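Local coordinates for mutT/nudix family protein (Listeria innocua, PDB 3I9X) that probably hydrolyses a nucleoside diphosphate linked to another group, as many Nudix hydrolases do, at residues L101-V106 / I119-Y124; D31-T36 / D163-A168; N63-K68 / P156-H161. All blocks are in the same frame, centred on the assembly; numbering follows the deposited sequence.

How the contacts relate
Contacts 1 and 2 touch, with centres about 9 Å apart. Strands 27-40 and 118-126 run side by side in the sheet, and Phe123 O lies 2.8 Å from Ile33 N, a probable hydrogen bond. Ser120 OG also lies 2.8 Å from Asp31 OD2. Contact 3 is nearer the surface, its centre about 15 Å from that of contact 2 and about 19 Å from that of contact 1. Leu157 CD1 meets Leu165 CD1 at 4.2 Å, joining contact 3 to contact 2. Glycerol is hydrogen-bonded to Asp31 of contact 2 and to His161 of contact 3. This is consistent with a pocket where the contacts converge, although the glycerol is probably from crystallisation.

Contact 1: residues L101-V106 / I119-Y124; sequences LIPFGV and ISRAFY
Tyr124 and Phe104 both hold CG between the backbone N and carbonyl carbon, at chi1 72° and 71°. Ile102 CB sits over the centre of the Tyr124 ring, 3.7 Å from the centroid, in a CH-pi contact. Ile102 CG2 meets CE2 of the same ring at 3.5 Å. The edge of the Phe104 ring meets the backbone at Phe123 and Tyr124, with CE2 3.4 Å from Phe123 O. Ala122 CB lies over one face of this ring, 3.6 Å from Phe104 CZ. Two residues, Phe104 and Gly105, stand opposite the single Ala122, a classic beta bulge in this antiparallel hairpin. Ala122 O takes a bond from Phe104 N at 2.9 Å and a weak one from Gly105 N. Arg121 bends at chi2 (38°), and its NH1 donates to Gly105 O at 3.0 Å. Ala122 N reaches the same oxygen from the opposite face of the carbonyl plane, also at 3.0 Å. Pro103 CB lies over one face of the guanidinium, 3.3 Å from Arg121 NH2. Val106 packs on Val106 of the second subunit. Leu101 and Phe123 touch helix 82-94, while Phe104 and Tyr124 touch helix 161-177. On its other edge strand 118-126 pairs in parallel with strand 27-40.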
loop_
_atom_site.group_PDB
_atom_site.type_symbol
_atom_site.label_atom_id
_atom_site.label_comp_id
_atom_site.label_asym_id
_atom_site.label_seq_id
_atom_site.Cartn_x
_atom_site.Cartn_y
_atom_site.Cartn_z
ATOM N N LEU A 101 -0.708 13.820 -3.954
ATOM C CA LEU A 101 -1.507 12.631 -4.081
ATOM C C LEU A 101 -1.485 11.953 -2.726
ATOM O O LEU A 101 -0.392 11.727 -2.176
ATOM C CB LEU A 101 -0.853 11.729 -5.116
ATOM C CG LEU A 101 -0.887 12.229 -6.576
ATOM C CD1 LEU A 101 -0.096 11.282 -7.418
ATOM C CD2 LEU A 101 -2.315 12.302 -7.102
ATOM N N ILE A 102 -2.672 11.708 -2.161
ATOM C CA ILE A 102 -2.809 11.105 -0.853
ATOM C C ILE A 102 -3.014 9.566 -0.999
ATOM O O ILE A 102 -3.944 9.114 -1.644
ATOM C CB ILE A 102 -3.999 11.723 -0.106
ATOM C CG1 ILE A 102 -3.891 13.268 -0.110
ATOM C CG2 ILE A 102 -4.177 11.084 1.342
ATOM C CD1 ILE A 102 -2.528 13.816 0.413
ATOM N N PRO A 103 -2.114 8.761 -0.422
ATOM C CA PRO A 103 -2.308 7.296 -0.545
ATOM C C PRO A 103 -3.476 6.886 0.305
ATOM O O PRO A 103 -3.636 7.429 1.405
ATOM C CB PRO A 103 -1.020 6.696 0.008
ATOM C CG PRO A 103 -0.166 7.852 0.544
ATOM C CD PRO A 103 -0.825 9.152 0.181
ATOM N N PHE A 104 -4.341 6.007 -0.179
ATOM C CA PHE A 104 -5.394 5.568 0.732
ATOM C C PHE A 104 -5.567 4.094 0.829
ATOM O O PHE A 104 -6.292 3.632 1.718
ATOM C CB PHE A 104 -6.755 6.252 0.479
ATOM C CG PHE A 104 -7.424 5.810 -0.772
ATOM C CD1 PHE A 104 -8.353 4.810 -0.744
ATOM C CD2 PHE A 104 -7.118 6.381 -1.965
ATOM C CE1 PHE A 104 -8.944 4.386 -1.883
ATOM C CE2 PHE A 104 -7.763 5.955 -3.157
ATOM C CZ PHE A 104 -8.659 4.976 -3.099
ATOM N N GLY A 105 -4.979 3.348 -0.082
ATOM C CA GLY A 105 -4.807 1.920 0.201
ATOM C C GLY A 105 -4.014 1.118 -0.800
ATOM O O GLY A 105 -3.328 1.658 -1.691
ATOM N N VAL A 106 -4.072 -0.182 -0.581
ATOM C CA VAL A 106 -3.596 -1.178 -1.523
ATOM C C VAL A 106 -4.823 -2.059 -1.812
ATOM O O VAL A 106 -5.594 -2.351 -0.922
ATOM C CB VAL A 106 -2.405 -1.941 -0.938
ATOM C CG1 VAL A 106 -1.886 -2.913 -1.896
ATOM C CG2 VAL A 106 -1.281 -0.937 -0.601
ATOM N N ILE A 119 -1.617 -5.935 -8.294
ATOM C CA ILE A 119 -1.688 -5.234 -7.028
ATOM C C ILE A 119 -1.782 -3.756 -7.361
ATOM O O ILE A 119 -0.960 -3.232 -8.155
ATOM C CB ILE A 119 -0.432 -5.508 -6.207
ATOM C CG1 ILE A 119 -0.359 -7.008 -5.845
ATOM C CG2 ILE A 119 -0.389 -4.649 -4.950
ATOM C CD1 ILE A 119 1.087 -7.548 -5.909
ATOM N N SER A 120 -2.830 -3.116 -6.833
ATOM C CA SER A 120 -3.052 -1.695 -7.037
ATOM C C SER A 120 -2.719 -0.854 -5.814
ATOM O O SER A 120 -3.250 -1.087 -4.758
ATOM C CB SER A 120 -4.511 -1.432 -7.399
ATOM O OG SER A 120 -4.811 -0.075 -7.158
ATOM N N ARG A 121 -1.891 0.162 -6.003
ATOM C CA ARG A 121 -1.640 1.197 -5.033
ATOM C C ARG A 121 -2.555 2.389 -5.361
ATOM O O ARG A 121 -2.489 2.997 -6.431
ATOM C CB ARG A 121 -0.150 1.558 -5.077
ATOM C CG ARG A 121 0.380 2.652 -4.090
ATOM C CD ARG A 121 -0.229 2.589 -2.804
ATOM N NE ARG A 121 0.536 3.262 -1.768
ATOM C CZ ARG A 121 0.117 3.398 -0.508
ATOM N NH1 ARG A 121 -1.065 2.929 -0.132
ATOM N NH2 ARG A 121 0.903 3.995 0.393
ATOM N N ALA A 122 -3.451 2.708 -4.450
ATOM C CA ALA A 122 -4.469 3.696 -4.742
ATOM C C ALA A 122 -4.218 5.031 -4.037
ATOM O O ALA A 122 -3.797 5.070 -2.876
ATOM C CB ALA A 122 -5.789 3.144 -4.399
ATOM N N PHE A 123 -4.424 6.108 -4.763
ATOM C CA PHE A 123 -4.225 7.445 -4.259
ATOM C C PHE A 123 -5.497 8.243 -4.527
ATOM O O PHE A 123 -6.214 7.937 -5.509
ATOM C CB PHE A 123 -3.098 8.139 -5.025
ATOM C CG PHE A 123 -1.723 7.482 -4.889
ATOM C CD1 PHE A 123 -0.786 7.955 -3.950
ATOM C CD2 PHE A 123 -1.329 6.486 -5.770
ATOM C CE1 PHE A 123 0.482 7.391 -3.836
ATOM C CE2 PHE A 123 -0.053 5.910 -5.681
ATOM C CZ PHE A 123 0.850 6.355 -4.701
ATOM N N TYR A 124 -5.771 9.264 -3.715
ATOM C CA TYR A 124 -6.704 10.311 -4.146
ATOM C C TYR A 124 -6.073 11.683 -4.263
ATOM O O TYR A 124 -5.054 11.953 -3.669
ATOM C CB TYR A 124 -7.905 10.408 -3.233
ATOM C CG TYR A 124 -7.728 10.995 -1.832
ATOM C CD1 TYR A 124 -7.738 12.360 -1.612
ATOM C CD2 TYR A 124 -7.678 10.162 -0.734
ATOM C CE1 TYR A 124 -7.670 12.878 -0.311
ATOM C CE2 TYR A 124 -7.590 10.657 0.563
ATOM C CZ TYR A 124 -7.591 12.013 0.772
ATOM O OH TYR A 124 -7.494 12.475 2.074
#

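Contact 2: residues D31-T36 / D163-A168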
loop_
_atom_site.group_PDB
_atom_site.type_symbol
_atom_site.label_atom_id
_atom_site.label_comp_id
_atom_site.label_asym_id
_atom_site.label_seq_id
_atom_site.Cartn_x
_atom_site.Cartn_y
_atom_site.Cartn_z
ATOM N N ASP A 31 -3.422 3.622 -9.150
ATOM C CA ASP A 31 -4.783 4.078 -9.509
ATOM C C ASP A 31 -5.189 5.305 -8.699
ATOM O O ASP A 31 -4.918 5.385 -7.493
ATOM C CB ASP A 31 -5.765 2.918 -9.312
ATOM C CG ASP A 31 -5.509 1.785 -10.298
ATOM O OD1 ASP A 31 -5.454 2.098 -11.514
ATOM O OD2 ASP A 31 -5.318 0.614 -9.874
ATOM N N MET A 32 -5.858 6.238 -9.378
ATOM C CA MET A 32 -6.113 7.580 -8.872
ATOM C C MET A 32 -7.596 7.925 -8.774
ATOM O O MET A 32 -8.300 7.991 -9.781
ATOM C CB MET A 32 -5.470 8.610 -9.790
ATOM C CG MET A 32 -3.953 8.308 -10.120
ATOM S SD MET A 32 -3.076 9.729 -10.913
ATOM C CE MET A 32 -4.217 10.980 -10.177
ATOM N N ILE A 33 -8.062 8.158 -7.564
ATOM C CA ILE A 33 -9.368 8.766 -7.343
ATOM C C ILE A 33 -9.165 10.273 -7.486
ATOM O O ILE A 33 -8.596 10.939 -6.603
ATOM C CB ILE A 33 -9.885 8.406 -5.999
ATOM C CG1 ILE A 33 -10.121 6.898 -5.946
ATOM C CG2 ILE A 33 -11.143 9.120 -5.657
ATOM C CD1 ILE A 33 -11.291 6.519 -6.694
ATOM N N LEU A 34 -9.636 10.799 -8.602
ATOM C CA LEU A 34 -9.432 12.192 -8.961
ATOM C C LEU A 34 -10.679 13.012 -8.752
ATOM O O LEU A 34 -11.622 12.928 -9.557
ATOM C CB LEU A 34 -9.038 12.264 -10.431
ATOM C CG LEU A 34 -8.185 13.384 -10.955
ATOM C CD1 LEU A 34 -7.170 13.734 -9.878
ATOM C CD2 LEU A 34 -7.464 12.930 -12.270
ATOM N N THR A 35 -10.688 13.815 -7.698
ATOM C CA THR A 35 -11.913 14.512 -7.283
ATOM C C THR A 35 -11.836 16.023 -7.307
ATOM O O THR A 35 -10.744 16.612 -7.316
ATOM C CB THR A 35 -12.347 14.081 -5.898
ATOM O OG1 THR A 35 -11.501 14.651 -4.908
ATOM C CG2 THR A 35 -12.333 12.553 -5.759
ATOM N N THR A 36 -13.011 16.642 -7.349
ATOM C CA THR A 36 -13.170 18.089 -7.199
ATOM C C THR A 36 -14.476 18.367 -6.477
ATOM O O THR A 36 -15.246 17.454 -6.184
ATOM C CB THR A 36 -13.122 18.846 -8.515
ATOM O OG1 THR A 36 -13.048 20.255 -8.253
ATOM C CG2 THR A 36 -14.329 18.567 -9.369
ATOM N N ASP A 163 -15.205 -0.675 -4.979
ATOM C CA ASP A 163 -14.582 -0.757 -3.660
ATOM C C ASP A 163 -13.603 0.383 -3.431
ATOM O O ASP A 163 -13.605 0.992 -2.352
ATOM C CB ASP A 163 -13.874 -2.092 -3.480
ATOM C CG ASP A 163 -14.855 -3.229 -3.374
ATOM O OD1 ASP A 163 -15.984 -2.967 -2.867
ATOM O OD2 ASP A 163 -14.534 -4.363 -3.802
ATOM N N MET A 164 -12.785 0.677 -4.441
ATOM C CA MET A 164 -11.887 1.824 -4.392
ATOM C C MET A 164 -12.688 3.131 -4.137
ATOM O O MET A 164 -12.322 3.913 -3.271
ATOM C CB MET A 164 -11.056 1.984 -5.659
ATOM C CG MET A 164 -9.835 1.043 -5.890
ATOM S SD MET A 164 -8.810 1.668 -7.257
ATOM C CE MET A 164 -9.408 3.179 -7.150
ATOM N N LEU A 165 -13.776 3.362 -4.868
ATOM C CA LEU A 165 -14.491 4.613 -4.722
ATOM C C LEU A 165 -15.166 4.729 -3.372
ATOM O O LEU A 165 -15.222 5.827 -2.838
ATOM C CB LEU A 165 -15.552 4.891 -5.794
ATOM C CG LEU A 165 -15.274 4.899 -7.290
ATOM C CD1 LEU A 165 -16.406 5.699 -7.973
ATOM C CD2 LEU A 165 -13.913 5.380 -7.712
ATOM N N LYS A 166 -15.727 3.632 -2.853
ATOM C CA LYS A 166 -16.368 3.644 -1.542
ATOM C C LYS A 166 -15.363 3.913 -0.433
ATOM O O LYS A 166 -15.655 4.709 0.458
ATOM C CB LYS A 166 -17.105 2.322 -1.259
ATOM C CG LYS A 166 -18.364 2.122 -2.085
ATOM C CD LYS A 166 -18.995 0.746 -1.835
ATOM C CE LYS A 166 -20.521 0.819 -1.871
ATOM N NZ LYS A 166 -21.165 -0.538 -1.662
ATOM N N LYS A 167 -14.178 3.289 -0.476
ATOM C CA LYS A 167 -13.151 3.593 0.533
ATOM C C LYS A 167 -12.562 5.041 0.385
ATOM O O LYS A 167 -12.167 5.677 1.379
ATOM C CB LYS A 167 -12.050 2.540 0.551
ATOM N N ALA A 168 -12.528 5.570 -0.834
ATOM C CA ALA A 168 -12.010 6.931 -1.032
ATOM C C ALA A 168 -13.047 7.915 -0.535
ATOM O O ALA A 168 -12.734 8.799 0.221
ATOM C CB ALA A 168 -11.657 7.207 -2.465
#
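Ile33 points from its strand at helix 163-168, and each carbon of its side chain has a neighbour there. CB starts 4.1 Å from Ala168 CB. At the branch, CG2 and CG1 both lie 3.8 Å from that same methyl, which therefore fits against the fork of the isoleucine. CG1 is held anti to the carbonyl carbon (chi1 -65°) and also meets Met164 CE at 4.0 Å. The tip, CD1, continues past the methionine and lies 3.9 Å from Met164 CE. Ile33 and Met164 pass one another running in opposite senses. CD1 also approaches Leu165 CD2, but the modelled separation is too short to be reliable. Two residues earlier, Asp31 CB rests 3.9 Å from Met164 SD. The Asp31 carboxylate turns to polar partners: OD2 is hydrogen-bonded to Ser120 OG, Thr29 OG1 and a glycerol. No hydrogen bond joins strand and helix here. The contact is buried and apolar, with the segment axes 52° apart. Val71 and Ile48 of the adjoining strands continue this apolar layer. Met32 and Leu34 touch helix 82-94, which holds the central part of a Nudix-box-like sequence. A mixed sheet with helices on both faces is typical of the Nudix alpha-beta-alpha sandwich.

Contact 3: residues N63-K68 / P156-H161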
loop_
_atom_site.group_PDB
_atom_site.type_symbol
_atom_site.label_atom_id
_atom_site.label_comp_id
_atom_site.label_asym_id
_atom_site.label_seq_id
_atom_site.Cartn_x
_atom_site.Cartn_y
_atom_site.Cartn_z
ATOM N N ASN A 63 -13.106 -6.288 -25.189
ATOM C CA ASN A 63 -12.098 -5.821 -24.205
ATOM C C ASN A 63 -12.434 -6.422 -22.856
ATOM O O ASN A 63 -13.599 -6.463 -22.483
ATOM C CB ASN A 63 -12.101 -4.267 -24.123
ATOM C CG ASN A 63 -10.792 -3.680 -23.498
ATOM O OD1 ASN A 63 -9.823 -4.384 -23.325
ATOM N ND2 ASN A 63 -10.808 -2.395 -23.146
ATOM N N MET A 64 -11.449 -6.847 -22.090
ATOM C CA MET A 64 -11.715 -7.124 -20.659
ATOM C C MET A 64 -12.329 -5.887 -20.010
ATOM O O MET A 64 -11.942 -4.754 -20.291
ATOM C CB MET A 64 -10.492 -7.532 -19.851
ATOM C CG MET A 64 -10.799 -8.757 -18.890
ATOM S SD MET A 64 -10.484 -10.352 -19.819
ATOM C CE MET A 64 -8.923 -9.974 -20.658
ATOM N N GLU A 65 -13.313 -6.144 -19.176
ATOM C CA GLU A 65 -14.110 -5.114 -18.559
ATOM C C GLU A 65 -14.571 -4.032 -19.542
ATOM O O GLU A 65 -14.721 -2.886 -19.146
ATOM C CB GLU A 65 -13.309 -4.512 -17.392
ATOM C CG GLU A 65 -12.979 -5.532 -16.287
ATOM C CD GLU A 65 -14.208 -5.976 -15.527
ATOM O OE1 GLU A 65 -14.522 -5.436 -14.453
ATOM O OE2 GLU A 65 -14.919 -6.847 -16.022
ATOM N N GLY A 66 -14.787 -4.390 -20.814
ATOM C CA GLY A 66 -15.126 -3.409 -21.827
ATOM C C GLY A 66 -16.415 -2.650 -21.513
ATOM O O GLY A 66 -17.370 -3.198 -20.941
ATOM N N GLY A 67 -16.436 -1.380 -21.874
ATOM C CA GLY A 67 -17.577 -0.547 -21.580
ATOM C C GLY A 67 -17.804 -0.147 -20.122
ATOM O O GLY A 67 -18.788 0.541 -19.848
ATOM N N LYS A 68 -16.927 -0.562 -19.194
ATOM C CA LYS A 68 -17.108 -0.253 -17.768
ATOM C C LYS A 68 -16.251 0.951 -17.388
ATOM O O LYS A 68 -15.194 1.175 -17.961
ATOM C CB LYS A 68 -16.753 -1.449 -16.890
ATOM C CG LYS A 68 -17.722 -2.643 -17.065
ATOM C CD LYS A 68 -17.257 -3.824 -16.217
ATOM C CE LYS A 68 -18.224 -5.001 -16.204
ATOM N NZ LYS A 68 -17.823 -6.024 -15.159
ATOM N N PRO A 156 -21.764 1.177 -13.852
ATOM C CA PRO A 156 -21.055 -0.065 -14.073
ATOM C C PRO A 156 -19.538 0.171 -14.062
ATOM O O PRO A 156 -19.000 0.747 -15.018
ATOM C CB PRO A 156 -21.535 -0.521 -15.457
ATOM C CG PRO A 156 -21.984 0.746 -16.153
ATOM C CD PRO A 156 -22.326 1.755 -15.093
ATOM N N LEU A 157 -18.882 -0.270 -12.975
ATOM C CA LEU A 157 -17.482 0.055 -12.683
ATOM C C LEU A 157 -16.541 -1.128 -12.921
ATOM O O LEU A 157 -16.827 -2.241 -12.501
ATOM C CB LEU A 157 -17.359 0.539 -11.231
ATOM C CG LEU A 157 -17.872 1.957 -10.910
ATOM C CD1 LEU A 157 -18.033 2.161 -9.437
ATOM C CD2 LEU A 157 -16.967 3.052 -11.476
ATOM N N ALA A 158 -15.413 -0.879 -13.571
ATOM C CA ALA A 158 -14.425 -1.908 -13.858
ATOM C C ALA A 158 -13.727 -2.453 -12.584
ATOM O O ALA A 158 -13.546 -1.723 -11.593
ATOM C CB ALA A 158 -13.376 -1.362 -14.863
ATOM N N PHE A 159 -13.401 -3.747 -12.602
ATOM C CA PHE A 159 -12.504 -4.381 -11.607
ATOM C C PHE A 159 -13.100 -4.214 -10.234
ATOM O O PHE A 159 -14.312 -4.422 -10.052
ATOM C CB PHE A 159 -11.087 -3.761 -11.661
ATOM C CG PHE A 159 -10.514 -3.635 -13.060
ATOM C CD1 PHE A 159 -10.306 -2.379 -13.629
ATOM C CD2 PHE A 159 -10.133 -4.763 -13.784
ATOM C CE1 PHE A 159 -9.770 -2.244 -14.907
ATOM C CE2 PHE A 159 -9.612 -4.625 -15.075
ATOM C CZ PHE A 159 -9.434 -3.375 -15.627
ATOM N N ASP A 160 -12.286 -3.863 -9.243
ATOM C CA ASP A 160 -12.846 -3.595 -7.913
ATOM C C ASP A 160 -13.050 -2.110 -7.699
ATOM O O ASP A 160 -13.064 -1.652 -6.553
ATOM C CB ASP A 160 -11.955 -4.180 -6.787
ATOM C CG ASP A 160 -10.524 -3.713 -6.851
ATOM O OD1 ASP A 160 -10.118 -3.000 -7.796
ATOM O OD2 ASP A 160 -9.754 -4.132 -5.978
ATOM N N HIS A 161 -13.178 -1.335 -8.767
ATOM C CA HIS A 161 -13.169 0.112 -8.606
ATOM C C HIS A 161 -14.315 0.694 -7.794
ATOM O O HIS A 161 -14.148 1.810 -7.251
ATOM C CB HIS A 161 -12.973 0.853 -9.926
ATOM C CG HIS A 161 -11.601 0.699 -10.469
ATOM N ND1 HIS A 161 -11.128 1.401 -11.562
ATOM C CD2 HIS A 161 -10.596 -0.115 -10.078
ATOM C CE1 HIS A 161 -9.884 1.033 -11.809
ATOM N NE2 HIS A 161 -9.534 0.118 -10.915
#
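The Phe159 ring takes Glu65 CG over one face, 4.1 Å from the ring centroid, in a CH-pi contact. The nearest ring atom to that methylene is Phe159 CE2, at 3.7 Å. The glutamate carboxylate is turned 49° from the ring plane, and the two side chains cross obliquely. Phe159 in turn covers part of a second flat group. Its CD1 stands above one face of the His161 imidazole, toward the rim, while Asp160 OD1 lies at the imidazole edge in plane.

Phe159 N donates to Glu65 OE1 at 2.7 Å in a nearly straight bond, 174° at the hydrogen. The N-H comes to the anti lone pair of OE1, on its far side from OE2. Glu65 is bent at chi2, so that CD turns back from an extended course. Lys68 grips the same carboxylate from its own segment. Its NZ forms a salt bridge with Glu65 OE2 at 3.1 Å, on the syn side, though 31° out of the carboxylate plane, and a weak bond with OE1. This charge pairing probably keeps the glutamate ionised and helps fix its orientation. Below the polar tips, Ala158 CB packs against both residues, 4.0 Å from Glu65 CB and 3.9 Å from Lys68 CB. Lys68 CA also lies 3.5 Å from Pro156 O.

Both segments are loops shaped by turns. Glu65 to Lys68 is a type II turn, with Gly67 at positive phi, and Ala158 to His161 is a type II' turn. The first loop leads into strand 69-75 and the second into helix 161-177. Pro156 and Ala158 form backbone hydrogen bonds with Trp69, and His161 ND1 bonds to Val71 N. The turn before helix 161-177 is bonded to the start of strand 69-75, and contact 3 sets the loop that leads into that strand against it.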